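Local coordinates for protein yesU (Bacillus subtilis, PDB 1OQ1), which is of unknown function but folds as a galectin-like beta-sandwich of the concanavalin superfamily, consistent with a carbohydrate-related role that remains unproven, at residues W67-P75 and Y119-R128; H50-T58 and D91-G102. All coordinates share one frame; numbering follows the deposited sequence.

Along the chain, 50-58 comes first, on strand 51-54, followed by 67-75 on strand 63-73, then the loop 91-102 and finally 119-128. The segments alternate, so the two contacts cross rather than nest: contact 2 closes a loop from 50-58 to 91-102, and contact 1 opens inside that loop, at 67-75, and closes beyond it, at 119-128. Contact 1 joins strand 63-73 of one sheet to strand 112-122 of the facing sheet, bridging the sandwich. Contact 2 lays the long excursion between strand 76-86 and helix 105-108 against strand 51-54, a member of the same sheet as 112-122. The contact centres lie about 23 Å apart.

Contact 1 (W67-P75 and Y119-R128); sequences WDFSPIEQP and YFRRKYAEER
Trp67 and Tyr119 both place CG between their backbone N and carbonyl carbon (chi1 59° for the tyrosine), whereas Phe69 and Phe120 swing CG away from N, and these choices turn four rings into the space between the segments. Trp67 NE1 donates to Tyr119 OH at 3.2 Å, a bent bond (140°) with the hydroxyl tilted from the indole plane. It gives partners to two polar atoms within an otherwise aromatic cluster, so tryptophan and tyrosine are apt here. The tyrosine also points its edge at Phe69, CE1 standing over the centre of that ring with the planes at 85°, an edge-to-face pair. Phe120 is sandwiched: Pro71 CB lies over one face, toward its margin, 3.9 Å from the ring centroid in a CH-pi contact, and Arg122 CG over the centre of the other. Proline suits the spot as a rigid apolar block. Nearer the surface the Gln74 amide comes obliquely to the ring, NE2 lying 3.5 Å from Phe120 CZ, and a water accepts from both Gln74 NE2 and Arg122 NH1. The guanidinium of Arg122 is held further by Asp149 and Leu151. Pro75, after a cis peptide bond, rests against the backbone of Arg122 and Lys123, its CA 3.5 Å from Arg122 O; Arg128 NH1 donates to that same oxygen at 3.1 Å and more weakly to Lys123 O, tying helix 125-128 back to the chain before it. Aromatic side chains packed between strands 63-73 and 112-122 of facing sheets fill the interior, as expected of a galectin-like beta-sandwich.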
loop_
_atom_site.group_PDB
_atom_site.type_symbol
_atom_site.label_atom_id
_atom_site.label_comp_id
_atom_site.label_asym_id
_atom_site.label_seq_id
_atom_site.Cartn_x
_atom_site.Cartn_y
_atom_site.Cartn_z
ATOM N N TRP A 67 9.907 -0.844 0.435
ATOM C CA TRP A 67 9.793 -1.207 1.838
ATOM C C TRP A 67 10.048 -2.698 2.019
ATOM O O TRP A 67 9.914 -3.479 1.072
ATOM C CB TRP A 67 8.408 -0.817 2.398
ATOM C CG TRP A 67 7.226 -1.652 1.943
ATOM C CD1 TRP A 67 6.613 -2.660 2.639
ATOM C CD2 TRP A 67 6.484 -1.502 0.722
ATOM N NE1 TRP A 67 5.531 -3.141 1.930
ATOM C CE2 TRP A 67 5.432 -2.446 0.750
ATOM C CE3 TRP A 67 6.606 -0.658 -0.392
ATOM C CZ2 TRP A 67 4.504 -2.571 -0.295
ATOM C CZ3 TRP A 67 5.683 -0.782 -1.434
ATOM C CH2 TRP A 67 4.646 -1.733 -1.374
ATOM N N ASP A 68 10.469 -3.073 3.226
ATOM C CA ASP A 68 10.720 -4.469 3.572
ATOM C C ASP A 68 9.443 -4.984 4.228
ATOM O O ASP A 68 8.876 -4.314 5.091
ATOM C CB ASP A 68 11.892 -4.575 4.546
ATOM C CG ASP A 68 13.239 -4.589 3.842
ATOM O OD1 ASP A 68 13.315 -4.169 2.670
ATOM O OD2 ASP A 68 14.229 -5.019 4.468
ATOM N N PHE A 69 9.002 -6.171 3.815
ATOM C CA PHE A 69 7.768 -6.778 4.314
ATOM C C PHE A 69 7.969 -8.206 4.810
ATOM O O PHE A 69 8.604 -9.017 4.136
ATOM C CB PHE A 69 6.727 -6.795 3.187
ATOM C CG PHE A 69 5.463 -7.540 3.525
ATOM C CD1 PHE A 69 4.536 -7.002 4.414
ATOM C CD2 PHE A 69 5.192 -8.771 2.936
ATOM C CE1 PHE A 69 3.356 -7.682 4.707
ATOM C CE2 PHE A 69 4.012 -9.461 3.221
ATOM C CZ PHE A 69 3.093 -8.913 4.109
ATOM N N SER A 70 7.411 -8.514 5.977
ATOM C CA SER A 70 7.513 -9.854 6.555
ATOM C C SER A 70 6.145 -10.342 7.031
ATOM O O SER A 70 5.586 -9.793 7.983
ATOM C CB SER A 70 8.463 -9.855 7.754
ATOM O OG SER A 70 9.742 -9.373 7.406
ATOM N N PRO A 71 5.575 -11.360 6.363
ATOM C CA PRO A 71 4.268 -11.881 6.780
ATOM C C PRO A 71 4.528 -12.800 7.972
ATOM O O PRO A 71 5.244 -13.792 7.847
ATOM C CB PRO A 71 3.790 -12.631 5.542
ATOM C CG PRO A 71 5.069 -13.174 4.982
ATOM C CD PRO A 71 6.031 -12.009 5.120
ATOM N N ILE A 72 3.946 -12.469 9.121
ATOM C CA ILE A 72 4.174 -13.243 10.337
ATOM C C ILE A 72 3.071 -14.227 10.696
ATOM O O ILE A 72 3.356 -15.344 11.130
ATOM C CB ILE A 72 4.390 -12.295 11.540
ATOM C CG1 ILE A 72 5.540 -11.333 11.235
ATOM C CG2 ILE A 72 4.688 -13.102 12.808
ATOM C CD1 ILE A 72 6.851 -12.023 10.883
ATOM N N GLU A 73 1.819 -13.819 10.513
ATOM C CA GLU A 73 0.692 -14.680 10.854
ATOM C C GLU A 73 -0.533 -14.409 9.983
ATOM O O GLU A 73 -0.876 -13.256 9.719
ATOM C CB GLU A 73 0.341 -14.460 12.328
ATOM C CG GLU A 73 -0.400 -15.593 13.003
ATOM C CD GLU A 73 -0.565 -15.349 14.495
ATOM O OE1 GLU A 73 -1.316 -14.425 14.873
ATOM O OE2 GLU A 73 0.067 -16.073 15.291
ATOM N N GLN A 74 -1.185 -15.478 9.531
ATOM C CA GLN A 74 -2.394 -15.370 8.712
ATOM C C GLN A 74 -3.485 -16.119 9.486
ATOM O O GLN A 74 -3.191 -16.742 10.506
ATOM C CB GLN A 74 -2.170 -16.023 7.340
ATOM C CG GLN A 74 -2.024 -17.537 7.386
ATOM C CD GLN A 74 -1.764 -18.158 6.021
ATOM O OE1 GLN A 74 -2.065 -19.330 5.797
ATOM N NE2 GLN A 74 -1.192 -17.380 5.108
ATOM N N PRO A 75 -4.754 -16.048 9.042
ATOM C CA PRO A 75 -5.322 -15.346 7.887
ATOM C C PRO A 75 -5.140 -13.836 7.968
ATOM O O PRO A 75 -4.947 -13.274 9.049
ATOM C CB PRO A 75 -6.803 -15.726 7.939
ATOM C CG PRO A 75 -6.797 -17.056 8.606
ATOM C CD PRO A 75 -5.792 -16.855 9.710
ATOM N N TYR A 119 -1.677 -7.324 -1.642
ATOM C CA TYR A 119 -0.712 -8.408 -1.753
ATOM C C TYR A 119 -0.856 -9.278 -0.506
ATOM O O TYR A 119 -1.394 -8.836 0.506
ATOM C CB TYR A 119 0.708 -7.850 -1.910
ATOM C CG TYR A 119 1.177 -6.958 -0.787
ATOM C CD1 TYR A 119 1.933 -7.472 0.267
ATOM C CD2 TYR A 119 0.910 -5.588 -0.802
ATOM C CE1 TYR A 119 2.419 -6.650 1.273
ATOM C CE2 TYR A 119 1.393 -4.752 0.200
ATOM C CZ TYR A 119 2.149 -5.288 1.233
ATOM O OH TYR A 119 2.651 -4.457 2.206
ATOM N N PHE A 120 -0.370 -10.510 -0.577
ATOM C CA PHE A 120 -0.557 -11.459 0.518
ATOM C C PHE A 120 -2.058 -11.460 0.823
ATOM O O PHE A 120 -2.488 -11.206 1.951
ATOM C CB PHE A 120 0.217 -11.070 1.779
ATOM C CG PHE A 120 0.328 -12.198 2.780
ATOM C CD1 PHE A 120 1.258 -13.220 2.595
ATOM C CD2 PHE A 120 -0.539 -12.277 3.864
ATOM C CE1 PHE A 120 1.322 -14.306 3.472
ATOM C CE2 PHE A 120 -0.487 -13.361 4.751
ATOM C CZ PHE A 120 0.446 -14.378 4.553
ATOM N N ARG A 121 -2.855 -11.722 -0.208
ATOM C CA ARG A 121 -4.305 -11.757 -0.060
ATOM C C ARG A 121 -4.644 -13.151 0.442
ATOM O O ARG A 121 -4.862 -14.065 -0.353
ATOM C CB ARG A 121 -4.971 -11.501 -1.412
ATOM C CG ARG A 121 -4.467 -10.245 -2.105
ATOM C CD ARG A 121 -5.105 -10.062 -3.475
ATOM N NE ARG A 121 -6.544 -9.829 -3.385
ATOM C CZ ARG A 121 -7.479 -10.696 -3.762
ATOM N NH1 ARG A 121 -7.146 -11.881 -4.265
ATOM N NH2 ARG A 121 -8.758 -10.371 -3.641
ATOM N N ARG A 122 -4.674 -13.311 1.764
ATOM C CA ARG A 122 -4.935 -14.613 2.366
ATOM C C ARG A 122 -5.986 -14.569 3.481
ATOM O O ARG A 122 -5.926 -15.358 4.420
ATOM C CB ARG A 122 -3.626 -15.178 2.939
ATOM C CG ARG A 122 -2.391 -14.971 2.057
ATOM C CD ARG A 122 -2.453 -15.767 0.753
ATOM N NE ARG A 122 -1.435 -15.300 -0.189
ATOM C CZ ARG A 122 -0.152 -15.646 -0.153
ATOM N NH1 ARG A 122 0.293 -16.485 0.776
ATOM N NH2 ARG A 122 0.696 -15.125 -1.033
ATOM N N LYS A 123 -6.943 -13.655 3.377
ATOM C CA LYS A 123 -7.986 -13.523 4.390
ATOM C C LYS A 123 -9.081 -14.580 4.242
ATOM O O LYS A 123 -9.513 -15.171 5.232
ATOM C CB LYS A 123 -8.607 -12.121 4.318
ATOM C CG LYS A 123 -9.883 -11.924 5.139
ATOM C CD LYS A 123 -9.643 -12.071 6.640
ATOM C CE LYS A 123 -10.942 -11.851 7.410
ATOM N NZ LYS A 123 -10.752 -11.914 8.886
ATOM N N TYR A 124 -9.517 -14.819 3.007
ATOM C CA TYR A 124 -10.583 -15.787 2.739
ATOM C C TYR A 124 -10.104 -17.007 1.955
ATOM O O TYR A 124 -9.102 -16.946 1.245
ATOM C CB TYR A 124 -11.717 -15.096 1.977
ATOM C CG TYR A 124 -12.308 -13.911 2.710
ATOM C CD1 TYR A 124 -13.039 -14.088 3.886
ATOM C CD2 TYR A 124 -12.126 -12.610 2.234
ATOM C CE1 TYR A 124 -13.577 -12.995 4.575
ATOM C CE2 TYR A 124 -12.659 -11.512 2.915
ATOM C CZ TYR A 124 -13.382 -11.714 4.083
ATOM O OH TYR A 124 -13.912 -10.631 4.749
ATOM N N ALA A 125 -10.836 -18.111 2.078
ATOM C CA ALA A 125 -10.485 -19.347 1.386
ATOM C C ALA A 125 -10.313 -19.144 -0.115
ATOM O O ALA A 125 -9.360 -19.648 -0.713
ATOM C CB ALA A 125 -11.544 -20.411 1.646
ATOM N N GLU A 126 -11.238 -18.414 -0.730
ATOM C CA GLU A 126 -11.154 -18.169 -2.165
ATOM C C GLU A 126 -9.847 -17.481 -2.536
ATOM O O GLU A 126 -9.268 -17.756 -3.585
ATOM C CB GLU A 126 -12.325 -17.308 -2.637
ATOM C CG GLU A 126 -13.623 -18.065 -2.801
ATOM C CD GLU A 126 -14.715 -17.208 -3.412
ATOM O OE1 GLU A 126 -15.188 -16.272 -2.737
ATOM O OE2 GLU A 126 -15.092 -17.467 -4.574
ATOM N N GLU A 127 -9.387 -16.582 -1.672
ATOM C CA GLU A 127 -8.155 -15.856 -1.936
ATOM C C GLU A 127 -6.954 -16.777 -1.753
ATOM O O GLU A 127 -6.028 -16.770 -2.559
ATOM C CB GLU A 127 -8.041 -14.648 -1.005
ATOM C CG GLU A 127 -9.228 -13.704 -1.097
ATOM C CD GLU A 127 -9.140 -12.554 -0.122
ATOM O OE1 GLU A 127 -8.520 -12.731 0.947
ATOM O OE2 GLU A 127 -9.707 -11.475 -0.412
ATOM N N ARG A 128 -6.977 -17.581 -0.700
ATOM C CA ARG A 128 -5.868 -18.495 -0.455
ATOM C C ARG A 128 -5.769 -19.591 -1.518
ATOM O O ARG A 128 -4.698 -20.152 -1.733
ATOM C CB ARG A 128 -5.993 -19.124 0.937
ATOM C CG ARG A 128 -5.840 -18.121 2.074
ATOM C CD ARG A 128 -5.667 -18.824 3.413
ATOM N NE ARG A 128 -6.873 -19.536 3.833
ATOM C CZ ARG A 128 -7.915 -18.968 4.432
ATOM N NH1 ARG A 128 -7.915 -17.666 4.694
ATOM N NH2 ARG A 128 -8.964 -19.706 4.777
HETATM O O HOH W 1 -1.056 -18.256 2.591
#

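Contact 2 (H50-T58 and D91-G102); sequences HFVFWCPET and DLFDPSLRKRTG
Phe51 and Gly102 bring their backbones within 4.0 Å at CA; the loop bulges away from 50-58 in its middle and at the other end leaves 8.4 Å between the CA atoms of Pro56 and Phe93. Glycine fits the near point: phi is positive, 87°, and a CB would collide with His50 O and Phe51 CA. Trp54 is the broad apolar surface on which the loop rests. Leu92 sets CD2 squarely over its six-membered ring, 3.4 Å from the centroid and 1° off the normal, a CH-pi contact, while Val52 CG1 lies against the opposite face, off-centre. Phe93 turns its edge toward the indole, planes at 78° in an offset edge-to-face pair; its CZ touches Trp54 CB at 3.5 Å, and CE2 reaches Pro56 CA. Within the loop, Arg100 grips Leu92 O end-on with NH1 and NH2, the oxygen lying close to the guanidinium plane, and NH2 also forms a salt bridge with Glu28. Asp91 OD2 accepts from Phe93 N at 2.9 Å in an Asx turn, and Asp94 OD1 likewise takes Ser96 N in a second. At the outer end a water joins Asp91 OD1 to Thr58 OG1, and Lys199 NZ forms a salt bridge with the first and a hydrogen bond with the second. The result is an irregular loop seated on a tryptophan of strand 51-54, its 91-97 part two successive type I turns, each opened by an Asx turn.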
loop_
_atom_site.group_PDB
_atom_site.type_symbol
_atom_site.label_atom_id
_atom_site.label_comp_id
_atom_site.label_asym_id
_atom_site.label_seq_id
_atom_site.Cartn_x
_atom_site.Cartn_y
_atom_site.Cartn_z
ATOM N N HIS A 50 -10.199 -4.172 10.861
ATOM C CA HIS A 50 -9.421 -3.758 9.696
ATOM C C HIS A 50 -9.012 -2.291 9.820
ATOM O O HIS A 50 -9.707 -1.497 10.464
ATOM C CB HIS A 50 -10.249 -3.987 8.430
ATOM C CG HIS A 50 -10.910 -5.332 8.384
ATOM N ND1 HIS A 50 -10.258 -6.492 8.739
ATOM C CD2 HIS A 50 -12.167 -5.699 8.037
ATOM C CE1 HIS A 50 -11.083 -7.516 8.616
ATOM N NE2 HIS A 50 -12.249 -7.062 8.192
ATOM N N PHE A 51 -7.897 -1.919 9.200
ATOM C CA PHE A 51 -7.432 -0.540 9.307
ATOM C C PHE A 51 -6.600 -0.066 8.126
ATOM O O PHE A 51 -6.247 -0.838 7.243
ATOM C CB PHE A 51 -6.577 -0.392 10.575
ATOM C CG PHE A 51 -5.230 -1.084 10.494
ATOM C CD1 PHE A 51 -4.198 -0.560 9.714
ATOM C CD2 PHE A 51 -4.998 -2.264 11.192
ATOM C CE1 PHE A 51 -2.955 -1.202 9.629
ATOM C CE2 PHE A 51 -3.756 -2.915 11.112
ATOM C CZ PHE A 51 -2.736 -2.378 10.327
ATOM N N VAL A 52 -6.312 1.230 8.130
ATOM C CA VAL A 52 -5.431 1.843 7.147
ATOM C C VAL A 52 -4.584 2.782 8.006
ATOM O O VAL A 52 -5.118 3.618 8.734
ATOM C CB VAL A 52 -6.177 2.651 6.075
ATOM C CG1 VAL A 52 -5.166 3.219 5.082
ATOM C CG2 VAL A 52 -7.181 1.761 5.344
ATOM N N PHE A 53 -3.268 2.613 7.934
ATOM C CA PHE A 53 -2.311 3.401 8.712
ATOM C C PHE A 53 -1.576 4.299 7.721
ATOM O O PHE A 53 -0.759 3.823 6.938
ATOM C CB PHE A 53 -1.349 2.433 9.408
ATOM C CG PHE A 53 -0.429 3.074 10.408
ATOM C CD1 PHE A 53 -0.882 4.068 11.272
ATOM C CD2 PHE A 53 0.883 2.627 10.530
ATOM C CE1 PHE A 53 -0.040 4.602 12.243
ATOM C CE2 PHE A 53 1.734 3.155 11.501
ATOM C CZ PHE A 53 1.270 4.143 12.358
ATOM N N TRP A 54 -1.872 5.596 7.764
ATOM C CA TRP A 54 -1.291 6.554 6.825
ATOM C C TRP A 54 -0.042 7.324 7.217
ATOM O O TRP A 54 0.098 7.777 8.353
ATOM C CB TRP A 54 -2.321 7.626 6.443
ATOM C CG TRP A 54 -3.589 7.141 5.850
ATOM C CD1 TRP A 54 -4.760 6.877 6.509
ATOM C CD2 TRP A 54 -3.841 6.889 4.465
ATOM N NE1 TRP A 54 -5.724 6.479 5.616
ATOM C CE2 TRP A 54 -5.188 6.477 4.353
ATOM C CE3 TRP A 54 -3.058 6.971 3.304
ATOM C CZ2 TRP A 54 -5.772 6.146 3.125
ATOM C CZ3 TRP A 54 -3.640 6.641 2.078
ATOM C CH2 TRP A 54 -4.985 6.235 2.001
ATOM N N CYS A 55 0.845 7.493 6.242
ATOM C CA CYS A 55 2.040 8.307 6.409
ATOM C C CYS A 55 1.439 9.703 6.182
ATOM O O CYS A 55 0.612 9.887 5.289
ATOM C CB CYS A 55 3.059 7.972 5.320
ATOM S SG CYS A 55 4.438 9.134 5.179
ATOM N N PRO A 56 1.851 10.709 6.967
ATOM C CA PRO A 56 1.273 12.045 6.773
ATOM C C PRO A 56 1.753 12.879 5.587
ATOM O O PRO A 56 1.106 13.862 5.222
ATOM C CB PRO A 56 1.578 12.731 8.099
ATOM C CG PRO A 56 2.947 12.196 8.415
ATOM C CD PRO A 56 2.821 10.706 8.078
ATOM N N GLU A 57 2.878 12.494 4.995
ATOM C CA GLU A 57 3.462 13.240 3.880
ATOM C C GLU A 57 2.769 13.093 2.534
ATOM O O GLU A 57 2.369 12.000 2.143
ATOM C CB GLU A 57 4.929 12.838 3.705
ATOM C CG GLU A 57 5.747 12.945 4.971
ATOM C CD GLU A 57 5.908 14.375 5.428
ATOM O OE1 GLU A 57 6.108 14.591 6.642
ATOM O OE2 GLU A 57 5.844 15.282 4.569
ATOM N N THR A 58 2.628 14.207 1.823
ATOM C CA THR A 58 2.041 14.167 0.492
ATOM C C THR A 58 3.215 13.933 -0.448
ATOM O O THR A 58 4.170 14.717 -0.465
ATOM C CB THR A 58 1.372 15.499 0.099
ATOM O OG1 THR A 58 0.243 15.742 0.943
ATOM C CG2 THR A 58 0.910 15.450 -1.354
ATOM N N ASP A 91 -6.405 17.713 0.699
ATOM C CA ASP A 91 -5.411 16.946 1.435
ATOM C C ASP A 91 -6.207 15.823 2.088
ATOM O O ASP A 91 -7.285 16.060 2.636
ATOM C CB ASP A 91 -4.768 17.808 2.521
ATOM C CG ASP A 91 -3.728 17.055 3.319
ATOM O OD1 ASP A 91 -2.580 16.936 2.837
ATOM O OD2 ASP A 91 -4.059 16.569 4.421
ATOM N N LEU A 92 -5.685 14.604 2.046
ATOM C CA LEU A 92 -6.402 13.472 2.623
ATOM C C LEU A 92 -6.858 13.680 4.067
ATOM O O LEU A 92 -7.782 13.013 4.533
ATOM C CB LEU A 92 -5.536 12.215 2.558
ATOM C CG LEU A 92 -6.322 10.908 2.621
ATOM C CD1 LEU A 92 -7.150 10.757 1.348
ATOM C CD2 LEU A 92 -5.369 9.744 2.756
ATOM N N PHE A 93 -6.222 14.604 4.779
ATOM C CA PHE A 93 -6.595 14.825 6.170
ATOM C C PHE A 93 -7.324 16.137 6.424
ATOM O O PHE A 93 -7.473 16.565 7.571
ATOM C CB PHE A 93 -5.351 14.705 7.050
ATOM C CG PHE A 93 -4.618 13.406 6.861
ATOM C CD1 PHE A 93 -5.268 12.192 7.076
ATOM C CD2 PHE A 93 -3.303 13.390 6.413
ATOM C CE1 PHE A 93 -4.618 10.981 6.842
ATOM C CE2 PHE A 93 -2.644 12.180 6.175
ATOM C CZ PHE A 93 -3.305 10.977 6.390
ATOM N N ASP A 94 -7.790 16.764 5.349
ATOM C CA ASP A 94 -8.532 18.013 5.463
ATOM C C ASP A 94 -9.816 17.695 6.226
ATOM O O ASP A 94 -10.484 16.706 5.939
ATOM C CB ASP A 94 -8.867 18.559 4.075
ATOM C CG ASP A 94 -9.499 19.936 4.123
ATOM O OD1 ASP A 94 -10.571 20.083 4.744
ATOM O OD2 ASP A 94 -8.923 20.873 3.534
ATOM N N PRO A 95 -10.176 18.530 7.212
ATOM C CA PRO A 95 -11.393 18.291 7.996
ATOM C C PRO A 95 -12.697 18.224 7.194
ATOM O O PRO A 95 -13.695 17.683 7.674
ATOM C CB PRO A 95 -11.379 19.435 9.012
ATOM C CG PRO A 95 -10.650 20.527 8.289
ATOM C CD PRO A 95 -9.518 19.782 7.627
ATOM N N SER A 96 -12.682 18.748 5.972
ATOM C CA SER A 96 -13.877 18.748 5.131
ATOM C C SER A 96 -14.261 17.364 4.615
ATOM O O SER A 96 -15.385 17.159 4.164
ATOM C CB SER A 96 -13.697 19.692 3.940
ATOM O OG SER A 96 -12.728 19.204 3.027
ATOM N N LEU A 97 -13.330 16.418 4.680
ATOM C CA LEU A 97 -13.604 15.062 4.208
ATOM C C LEU A 97 -14.264 14.216 5.289
ATOM O O LEU A 97 -13.995 14.387 6.480
ATOM C CB LEU A 97 -12.302 14.387 3.759
ATOM C CG LEU A 97 -11.484 15.091 2.676
ATOM C CD1 LEU A 97 -10.191 14.315 2.426
ATOM C CD2 LEU A 97 -12.306 15.190 1.397
ATOM N N ARG A 98 -15.125 13.294 4.867
ATOM C CA ARG A 98 -15.810 12.417 5.805
ATOM C C ARG A 98 -14.817 11.595 6.623
ATOM O O ARG A 98 -13.752 11.212 6.133
ATOM C CB ARG A 98 -16.773 11.487 5.057
ATOM C CG ARG A 98 -17.950 12.212 4.413
ATOM C CD ARG A 98 -19.087 11.257 4.072
ATOM N NE ARG A 98 -18.823 10.447 2.887
ATOM C CZ ARG A 98 -18.888 10.900 1.639
ATOM N NH1 ARG A 98 -19.208 12.166 1.406
ATOM N NH2 ARG A 98 -18.647 10.084 0.621
ATOM N N LYS A 99 -15.168 11.343 7.879
ATOM C CA LYS A 99 -14.322 10.564 8.773
ATOM C C LYS A 99 -14.167 9.150 8.238
ATOM O O LYS A 99 -15.090 8.596 7.645
ATOM C CB LYS A 99 -14.938 10.514 10.175
ATOM C CG LYS A 99 -15.068 11.874 10.833
ATOM C CD LYS A 99 -15.976 11.843 12.056
ATOM C CE LYS A 99 -15.383 11.037 13.192
ATOM N NZ LYS A 99 -16.236 11.153 14.408
ATOM N N ARG A 100 -12.993 8.570 8.453
ATOM C CA ARG A 100 -12.717 7.216 8.002
ATOM C C ARG A 100 -12.311 6.384 9.210
ATOM O O ARG A 100 -11.650 6.887 10.125
ATOM C CB ARG A 100 -11.607 7.234 6.946
ATOM C CG ARG A 100 -11.972 8.024 5.691
ATOM C CD ARG A 100 -10.842 7.957 4.679
ATOM N NE ARG A 100 -9.626 8.536 5.237
ATOM C CZ ARG A 100 -9.241 9.794 5.062
ATOM N NH1 ARG A 100 -9.967 10.626 4.324
ATOM N NH2 ARG A 100 -8.137 10.230 5.660
ATOM N N THR A 101 -12.706 5.115 9.208
ATOM C CA THR A 101 -12.437 4.219 10.326
ATOM C C THR A 101 -11.852 2.866 9.934
ATOM O O THR A 101 -11.914 1.913 10.709
ATOM C CB THR A 101 -13.732 3.957 11.114
ATOM O OG1 THR A 101 -14.677 3.289 10.266
ATOM C CG2 THR A 101 -14.337 5.265 11.594
ATOM N N GLY A 102 -11.280 2.775 8.739
ATOM C CA GLY A 102 -10.704 1.518 8.310
ATOM C C GLY A 102 -11.692 0.585 7.633
ATOM O O GLY A 102 -11.339 -0.543 7.281
HETATM O O HOH W 2 -1.619 17.687 0.313
#